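Local coordinates for protein AT-less polyketide synthase (Streptomyces platensis subsp. rosaceus, PDB 4TKT) that probably catalyses the decarboxylative condensation that lengthens the growing chain as a ketosynthase domain of a modular polyketide synthase lacking built-in acyltransferases, in isomigrastatin biosynthesis, at residues V182-A187 with G430-H435; A279-G284 with A298-S303; P292-Q297 with D329-A334; G316-H321 with C350-A355. All coordinates share one frame; numbering follows the deposited sequence.

Interaction 1: V182-A187 with G430-H435; sequences VDTMCA and GGSNAH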
# COMPACT_ATOMS: atom_id res chain seq x y z
N VAL A 182 -1.13 -6.97 14.13
CA VAL A 182 0.07 -7.11 14.93
C VAL A 182 0.69 -5.76 15.25
O VAL A 182 0.67 -4.84 14.43
CB VAL A 182 1.13 -7.98 14.22
CG1 VAL A 182 0.64 -9.40 14.13
CG2 VAL A 182 1.44 -7.42 12.84
N ASP A 183 1.22 -5.65 16.46
CA ASP A 183 1.94 -4.46 16.87
C ASP A 183 3.37 -4.81 17.26
O ASP A 183 3.60 -5.51 18.24
CB ASP A 183 1.22 -3.77 18.03
CG ASP A 183 1.88 -2.46 18.43
OD1 ASP A 183 2.75 -1.98 17.67
OD2 ASP A 183 1.54 -1.91 19.50
N THR A 184 4.31 -4.34 16.45
CA THR A 184 5.73 -4.40 16.80
C THR A 184 6.31 -3.01 16.56
O THR A 184 7.48 -2.87 16.21
CB THR A 184 6.49 -5.44 15.98
OG1 THR A 184 6.37 -5.15 14.59
CG2 THR A 184 5.94 -6.84 16.25
N MSE A 185 5.46 -2.01 16.74
CA MSE A 185 5.80 -0.61 16.51
C MSE A 185 6.25 -0.35 15.07
O MSE A 185 5.54 -0.71 14.13
CB MSE A 185 6.89 -0.15 17.49
CG MSE A 185 6.58 -0.50 18.93
SE MSE A 185 7.50 0.64 20.21
CE MSE A 185 7.18 -0.37 21.85
N CYS A 186 7.42 0.26 14.90
CA CYS A 186 7.89 0.68 13.59
C CYS A 186 8.01 -0.47 12.59
O CYS A 186 7.98 -0.26 11.38
CB CYS A 186 9.25 1.39 13.72
SG CYS A 186 9.33 2.66 15.01
N ALA A 187 8.14 -1.69 13.11
CA ALA A 187 8.33 -2.86 12.25
C ALA A 187 7.02 -3.60 11.99
O ALA A 187 7.03 -4.70 11.43
CB ALA A 187 9.34 -3.80 12.88
N GLY A 430 10.99 -0.35 19.94
CA GLY A 430 10.96 -1.24 21.08
C GLY A 430 11.88 -2.44 20.94
O GLY A 430 11.95 -3.28 21.84
N GLY A 431 12.59 -2.52 19.82
CA GLY A 431 13.58 -3.56 19.63
C GLY A 431 13.23 -4.62 18.60
O GLY A 431 14.09 -5.41 18.20
N SER A 432 11.97 -4.66 18.16
CA SER A 432 11.56 -5.62 17.14
C SER A 432 12.13 -5.23 15.78
O SER A 432 11.92 -4.11 15.31
CB SER A 432 10.04 -5.72 17.06
OG SER A 432 9.50 -6.33 18.22
N ASN A 433 12.84 -6.15 15.15
CA ASN A 433 13.44 -5.90 13.85
C ASN A 433 12.86 -6.81 12.77
O ASN A 433 12.37 -7.90 13.05
CB ASN A 433 14.95 -6.08 13.91
CG ASN A 433 15.59 -5.22 14.98
OD1 ASN A 433 15.17 -4.09 15.22
ND2 ASN A 433 16.62 -5.75 15.63
N ALA A 434 12.94 -6.35 11.52
CA ALA A 434 12.46 -7.14 10.40
C ALA A 434 13.21 -6.81 9.13
O ALA A 434 13.60 -5.66 8.90
CB ALA A 434 10.96 -6.93 10.20
N HIS A 435 13.43 -7.82 8.29
CA HIS A 435 14.02 -7.62 6.98
C HIS A 435 13.31 -8.48 5.95
O HIS A 435 12.99 -9.64 6.21
CB HIS A 435 15.52 -7.94 7.00
CG HIS A 435 16.25 -7.49 5.77
ND1 HIS A 435 16.75 -6.21 5.63
CD2 HIS A 435 16.55 -8.14 4.63
CE1 HIS A 435 17.34 -6.10 4.45
NE2 HIS A 435 17.23 -7.26 3.82
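Thr184 carries OG1 between its backbone N and carbonyl carbon (chi1 59°), and Ser432 turns OG anti to its own carbonyl carbon (chi1 -69°), which puts Thr184 CG2 and Ser432 OG next to each other, 4.1 Å apart. The backbones themselves place Thr184 CB 3.7 Å from Ser432 CB. Thr184 OG1 is hydrogen-bonded to Ser191 OG. Beside this pair the selenomethionine Met185, extended beyond CG, reaches across to Gly430, its SE 3.6 Å from Gly430 N. Ala187 adds a third point of touch: its CB is 3.6 Å from Ser432 O and also faces the methyl of Ala434. No hydrogen bond crosses the contact. The turn is instead fixed from within by an Asx turn, Asp183 OD1 accepting from Met185 N at 2.9 Å. The sequence around Cys186 resembles the nucleophile loop of ketosynthases, and its side chain touching His321 and His361 is consistent with a Cys-His-His active site. Ala187 is the N-cap of helix 188-202, whose Leu190 meets Ala434; strand 432-439 itself runs between strands 273-282 and 421-427 of the large sheet.

Interaction 2: A279-G284 with A298-S303; sequences AVNHGG and AAVIRS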
# COMPACT_ATOMS: atom_id res chain seq x y z
N ALA A 279 12.41 -12.20 7.75
CA ALA A 279 12.96 -12.58 9.05
C ALA A 279 12.57 -11.57 10.11
O ALA A 279 12.38 -10.39 9.83
CB ALA A 279 14.46 -12.72 8.97
N VAL A 280 12.47 -12.05 11.35
CA VAL A 280 12.02 -11.22 12.46
C VAL A 280 12.74 -11.61 13.76
O VAL A 280 12.86 -12.80 14.07
CB VAL A 280 10.49 -11.35 12.65
CG1 VAL A 280 10.08 -11.07 14.08
CG2 VAL A 280 9.76 -10.43 11.68
N ASN A 281 13.25 -10.62 14.49
CA ASN A 281 13.87 -10.88 15.78
C ASN A 281 13.76 -9.70 16.75
O ASN A 281 12.93 -8.81 16.55
CB ASN A 281 15.35 -11.27 15.60
CG ASN A 281 16.22 -10.12 15.11
OD1 ASN A 281 15.77 -8.98 14.98
ND2 ASN A 281 17.48 -10.42 14.83
N HIS A 282 14.58 -9.70 17.79
CA HIS A 282 14.57 -8.62 18.76
C HIS A 282 15.99 -8.27 19.23
O HIS A 282 16.86 -9.14 19.30
CB HIS A 282 13.69 -8.98 19.96
CG HIS A 282 13.43 -7.83 20.88
ND1 HIS A 282 14.21 -7.56 21.98
CD2 HIS A 282 12.47 -6.87 20.85
CE1 HIS A 282 13.75 -6.49 22.60
NE2 HIS A 282 12.69 -6.05 21.94
N GLY A 283 16.19 -7.00 19.57
CA GLY A 283 17.51 -6.50 19.92
C GLY A 283 18.05 -6.95 21.26
O GLY A 283 19.24 -6.78 21.54
N GLY A 284 17.19 -7.53 22.09
CA GLY A 284 17.60 -8.00 23.40
C GLY A 284 17.84 -6.85 24.36
O GLY A 284 17.23 -5.79 24.24
N ALA A 298 22.01 -7.17 12.10
CA ALA A 298 22.81 -7.98 11.20
C ALA A 298 22.27 -9.40 11.14
O ALA A 298 22.26 -10.03 10.08
CB ALA A 298 24.27 -7.98 11.64
N ALA A 299 21.82 -9.90 12.28
CA ALA A 299 21.32 -11.27 12.36
C ALA A 299 20.02 -11.44 11.58
O ALA A 299 19.86 -12.42 10.84
CB ALA A 299 21.12 -11.67 13.81
N VAL A 300 19.09 -10.50 11.74
CA VAL A 300 17.80 -10.61 11.09
C VAL A 300 17.95 -10.46 9.57
O VAL A 300 17.22 -11.09 8.80
CB VAL A 300 16.78 -9.58 11.64
CG1 VAL A 300 17.11 -8.16 11.19
CG2 VAL A 300 15.36 -9.94 11.21
N ILE A 301 18.92 -9.65 9.15
CA ILE A 301 19.18 -9.44 7.73
C ILE A 301 19.78 -10.70 7.10
O ILE A 301 19.39 -11.10 6.01
CB ILE A 301 20.11 -8.24 7.51
CG1 ILE A 301 19.36 -6.94 7.85
CG2 ILE A 301 20.59 -8.18 6.08
CD1 ILE A 301 20.26 -5.75 8.01
N ARG A 302 20.73 -11.32 7.80
CA ARG A 302 21.32 -12.57 7.32
C ARG A 302 20.29 -13.70 7.30
O ARG A 302 20.29 -14.53 6.39
CB ARG A 302 22.51 -12.98 8.19
CG ARG A 302 23.74 -12.10 8.06
CD ARG A 302 24.93 -12.74 8.75
NE ARG A 302 25.72 -11.78 9.52
CZ ARG A 302 25.64 -11.64 10.83
NH1 ARG A 302 24.82 -12.40 11.54
NH2 ARG A 302 26.39 -10.74 11.45
N SER A 303 19.43 -13.74 8.31
CA SER A 303 18.42 -14.78 8.41
C SER A 303 17.46 -14.73 7.23
O SER A 303 17.07 -15.76 6.68
CB SER A 303 17.63 -14.66 9.71
OG SER A 303 18.50 -14.75 10.83
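Val300 presses its CB against one face of the Asn281 amide, 3.4 Å from Asn281 ND2, with OD1 and CG of the same amide almost as near. The second point of contact lies two residues back along the strand. There Val300 CG2, anti to the backbone N, sits over the peptide plane joining Ala279 to Val280 and comes within 3.3 Å of Ala279 O. The methyl of Ala279 returns the contact, its CB 3.2 Å from Val300 O and 3.8 Å from Ser303 CB. All of this is van der Waals packing. Here helix 294-308 lies against strand 273-282 of the central sheet of the thiolase-type fold, the short axes 7.2 Å apart at closest and nearly antiparallel at 162°. Asn281 is positioned by the same helix, because its ND2 donates to Ala296 O. On the helix side, Ser303 OG bonds back to Ala299 O at 2.7 Å, and that oxygen also takes the helical N-H of Ser303 from the opposite face of its carbonyl plane. Further out, the strand end is held by His282, whose ND1 accepts from Gly284 N at 3.0 Å while NE2 is hydrogen-bonded to Gly430 O. Beyond them, backbone bonds to strand 432-439 pair Ala279 with His435 and Asn281 with Asn433.

Interaction 3: P292-Q297 with D329-A334; sequences PNPLAQ and DPIEIA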
# COMPACT_ATOMS: atom_id res chain seq x y z
N PRO A 292 18.84 0.78 19.60
CA PRO A 292 18.96 -0.30 18.61
C PRO A 292 20.24 -1.12 18.75
O PRO A 292 21.25 -0.62 19.24
CB PRO A 292 18.93 0.45 17.28
CG PRO A 292 19.36 1.84 17.60
CD PRO A 292 18.84 2.11 18.98
N ASN A 293 20.18 -2.36 18.29
CA ASN A 293 21.29 -3.30 18.40
C ASN A 293 21.82 -3.70 17.02
O ASN A 293 21.13 -4.40 16.28
CB ASN A 293 20.83 -4.54 19.17
CG ASN A 293 21.96 -5.51 19.46
OD1 ASN A 293 23.06 -5.40 18.92
ND2 ASN A 293 21.68 -6.49 20.31
N PRO A 294 23.05 -3.28 16.69
CA PRO A 294 23.60 -3.54 15.36
C PRO A 294 23.78 -5.03 15.08
O PRO A 294 23.60 -5.47 13.94
CB PRO A 294 24.95 -2.83 15.40
CG PRO A 294 25.32 -2.80 16.85
CD PRO A 294 24.01 -2.60 17.57
N LEU A 295 24.10 -5.81 16.11
CA LEU A 295 24.31 -7.24 15.94
C LEU A 295 22.98 -7.96 15.67
O LEU A 295 22.93 -8.92 14.90
CB LEU A 295 24.99 -7.84 17.17
CG LEU A 295 26.38 -7.29 17.51
CD1 LEU A 295 27.04 -8.15 18.58
CD2 LEU A 295 27.25 -7.20 16.27
N ALA A 296 21.91 -7.48 16.30
CA ALA A 296 20.59 -8.06 16.08
C ALA A 296 20.09 -7.73 14.68
O ALA A 296 19.47 -8.56 14.03
CB ALA A 296 19.62 -7.55 17.13
N GLN A 297 20.37 -6.51 14.24
CA GLN A 297 19.99 -6.09 12.89
C GLN A 297 20.73 -6.92 11.85
O GLN A 297 20.15 -7.34 10.85
CB GLN A 297 20.29 -4.61 12.69
CG GLN A 297 19.45 -3.69 13.56
CD GLN A 297 19.70 -2.23 13.27
OE1 GLN A 297 20.44 -1.89 12.35
NE2 GLN A 297 19.08 -1.36 14.05
N ASP A 329 21.19 5.96 12.87
CA ASP A 329 21.70 5.89 11.50
C ASP A 329 23.07 5.20 11.40
O ASP A 329 23.23 4.31 10.57
CB ASP A 329 21.75 7.29 10.88
CG ASP A 329 20.42 7.73 10.30
OD1 ASP A 329 19.40 7.06 10.55
OD2 ASP A 329 20.39 8.76 9.59
N PRO A 330 24.05 5.60 12.24
CA PRO A 330 25.33 4.89 12.13
C PRO A 330 25.22 3.42 12.55
O PRO A 330 25.95 2.58 12.03
CB PRO A 330 26.24 5.66 13.10
CG PRO A 330 25.61 7.00 13.24
CD PRO A 330 24.14 6.73 13.18
N ILE A 331 24.31 3.13 13.48
CA ILE A 331 24.10 1.77 13.95
C ILE A 331 23.53 0.89 12.84
O ILE A 331 23.95 -0.26 12.68
CB ILE A 331 23.17 1.74 15.18
CG1 ILE A 331 23.96 2.11 16.44
CG2 ILE A 331 22.53 0.38 15.36
CD1 ILE A 331 23.13 2.11 17.71
N GLU A 332 22.59 1.43 12.07
CA GLU A 332 21.99 0.69 10.98
C GLU A 332 23.01 0.29 9.92
O GLU A 332 23.00 -0.84 9.43
CB GLU A 332 20.86 1.49 10.33
CG GLU A 332 20.28 0.81 9.10
CD GLU A 332 18.97 1.43 8.65
OE1 GLU A 332 18.21 0.74 7.94
OE2 GLU A 332 18.70 2.60 9.00
N ILE A 333 23.91 1.21 9.59
CA ILE A 333 24.95 0.93 8.61
C ILE A 333 25.93 -0.11 9.15
O ILE A 333 26.38 -0.99 8.42
CB ILE A 333 25.71 2.21 8.21
CG1 ILE A 333 24.75 3.19 7.53
CG2 ILE A 333 26.85 1.89 7.27
CD1 ILE A 333 24.06 2.60 6.32
N ALA A 334 26.23 -0.00 10.44
CA ALA A 334 27.08 -0.99 11.10
C ALA A 334 26.46 -2.37 11.02
O ALA A 334 27.15 -3.37 10.80
CB ALA A 334 27.32 -0.60 12.55
O HOH W 1 20.85 -2.96 9.60
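Ile331 sets its branched side chain against two prolines, joining the N-terminal end of helix 294-308 to helix 328-340, two helices of the ketosynthase's thiolase-type fold. Its CG1 lies beside its own backbone N (chi1 -80°) and, with the chain extended beyond it (chi2 180°), CD1 reaches Pro292, while CG2 also meets Pro294. The chain of Ile331 crosses the Pro292 ring at about a right angle, CD1 standing 3.8 Å from Pro292 CG. Against Pro294 the approach is slanted, with Ile331 CG2 4.0 Å from Pro294 CD, and Ala334 CB touches Pro294 CB one turn further on. Gln297 also lies roughly perpendicular to Ile331, but its extended side chain carries on to the next residue, where OE1 comes 3.3 Å from Glu332 CA. The helix start beside the prolines is capped by Asn293: OD1 accepts from Leu295 N at 3.0 Å, from above the carbonyl plane, while ND2 is hydrogen-bonded to Gly283 O. Glu332 directs its carboxylate away from the contact, to His321 N and Gly322 N. No direct hydrogen bond links the segments; one water donates both to Gln297 OE1 and to Glu332 O, at 3.0 Å from each.

Interaction 4: G316-H321 with C350-A355; sequences GCIEAH and CAIGSA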
# COMPACT_ATOMS: atom_id res chain seq x y z
N GLY A 316 20.95 -5.26 -5.36
CA GLY A 316 21.13 -4.03 -6.12
C GLY A 316 20.75 -2.79 -5.33
O GLY A 316 21.29 -1.71 -5.58
N CYS A 317 19.84 -2.95 -4.38
CA CYS A 317 19.34 -1.81 -3.62
C CYS A 317 18.84 -2.21 -2.24
O CYS A 317 18.20 -3.25 -2.08
CB CYS A 317 18.22 -1.11 -4.40
SG CYS A 317 17.39 0.23 -3.51
N ILE A 318 19.16 -1.39 -1.25
CA ILE A 318 18.64 -1.57 0.10
C ILE A 318 17.78 -0.38 0.50
O ILE A 318 18.26 0.76 0.53
CB ILE A 318 19.76 -1.74 1.14
CG1 ILE A 318 20.49 -3.07 0.93
CG2 ILE A 318 19.19 -1.67 2.55
CD1 ILE A 318 19.69 -4.28 1.33
N GLU A 319 16.51 -0.62 0.78
CA GLU A 319 15.64 0.41 1.33
C GLU A 319 15.73 0.37 2.85
O GLU A 319 15.12 -0.48 3.50
CB GLU A 319 14.19 0.22 0.85
CG GLU A 319 13.18 1.16 1.50
CD GLU A 319 13.44 2.63 1.19
OE1 GLU A 319 14.16 2.91 0.21
OE2 GLU A 319 12.91 3.49 1.92
N ALA A 320 16.51 1.29 3.40
CA ALA A 320 16.87 1.25 4.82
C ALA A 320 15.80 1.87 5.72
O ALA A 320 14.90 2.57 5.27
CB ALA A 320 18.20 1.96 5.04
N HIS A 321 15.92 1.58 7.02
CA HIS A 321 15.09 2.21 8.03
C HIS A 321 15.30 3.72 7.98
O HIS A 321 14.36 4.48 7.73
CB HIS A 321 15.44 1.66 9.42
CG HIS A 321 14.45 2.00 10.48
ND1 HIS A 321 13.09 1.79 10.33
CD2 HIS A 321 14.61 2.51 11.73
CE1 HIS A 321 12.47 2.17 11.43
NE2 HIS A 321 13.37 2.61 12.29
N CYS A 350 26.12 -1.64 -3.96
CA CYS A 350 24.71 -1.61 -3.62
C CYS A 350 24.22 -0.19 -3.36
O CYS A 350 24.93 0.61 -2.75
CB CYS A 350 24.46 -2.49 -2.39
SG CYS A 350 22.73 -2.66 -1.90
N ALA A 351 23.02 0.12 -3.84
CA ALA A 351 22.44 1.43 -3.59
C ALA A 351 21.71 1.42 -2.26
O ALA A 351 21.24 0.38 -1.80
CB ALA A 351 21.49 1.81 -4.71
N ILE A 352 21.62 2.59 -1.62
CA ILE A 352 20.94 2.69 -0.34
C ILE A 352 20.27 4.06 -0.19
O ILE A 352 20.77 5.07 -0.70
CB ILE A 352 21.91 2.43 0.84
CG1 ILE A 352 21.14 2.20 2.14
CG2 ILE A 352 22.93 3.55 0.98
CD1 ILE A 352 22.01 1.75 3.29
N GLY A 353 19.13 4.08 0.48
CA GLY A 353 18.37 5.30 0.70
C GLY A 353 17.13 5.00 1.52
O GLY A 353 16.86 3.84 1.82
N SER A 354 16.38 6.04 1.87
CA SER A 354 15.16 5.86 2.65
C SER A 354 14.03 6.77 2.19
O SER A 354 14.24 7.96 1.95
CB SER A 354 15.43 6.09 4.13
OG SER A 354 14.24 5.89 4.89
N ALA A 355 12.83 6.21 2.08
CA ALA A 355 11.65 6.98 1.71
C ALA A 355 11.28 7.97 2.82
O ALA A 355 10.57 8.94 2.58
CB ALA A 355 10.48 6.06 1.41
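Glu319 OE2 accepts from Ala355 N at 2.7 Å through its syn lone pair, an N-H to carboxylate bond that ties the end of one strand to the turn beyond the other. The carboxylate gets there because CG lies anti to the backbone N (chi1 174°) and the chain then bends at chi2 (63°). Its other oxygen, OE1, forms a salt bridge with Lys373, so each carboxylate oxygen has its own partner. The ladder behind it is parallel: Ile318 N donates to Ala351 O at 2.8 Å, Ala351 N to Gly316 O, and Ala320 N to Gly353 O at 3.0 Å, while the bond from Gly353 N to Ile318 O is weak. Strands 317-319 and 350-353, with helix 328-340 between them in the chain, make a beta-alpha-beta unit. Past the ladder, Ser354 OG donates to His321 O at 3.2 Å from above the carbonyl plane and also caps Lys356 N at the start of helix 356-359. On the sheet face of Ile318 and Ile352 the packing is apolar. Ile318 CG1 meets Cys350 SG at 3.6 Å, and Ile352 CG1 touches Ala320 CB at 4.1 Å. Cys317 and Ala351 pair on the other face. His321 lies in the family's EAHGTG signature, consistent with an active-site histidine, and its ring meets those of His361 and Phe427.

Interaction 1 closes a long loop of the chain within which the other three lie: interaction 2 precedes interaction 4, and interaction 3 interleaves with both. Interactions 1, 2 and 4 all reach the one mixed sheet, strands 273-282 and 432-439 being neighbours in it, while helix 294-308 is shared by interactions 2 and 3. Centres of interactions 1 and 2, and of 2 and 3, are about 11 Å apart; those of 1 and 4 are about 18 Å apart, yet the two still touch. Interaction 3 meets interaction 4 where Ile333 CD1 packs on Ile352 CD1. The helix layer is thus connected to loops that probably shape the ketosynthase active site.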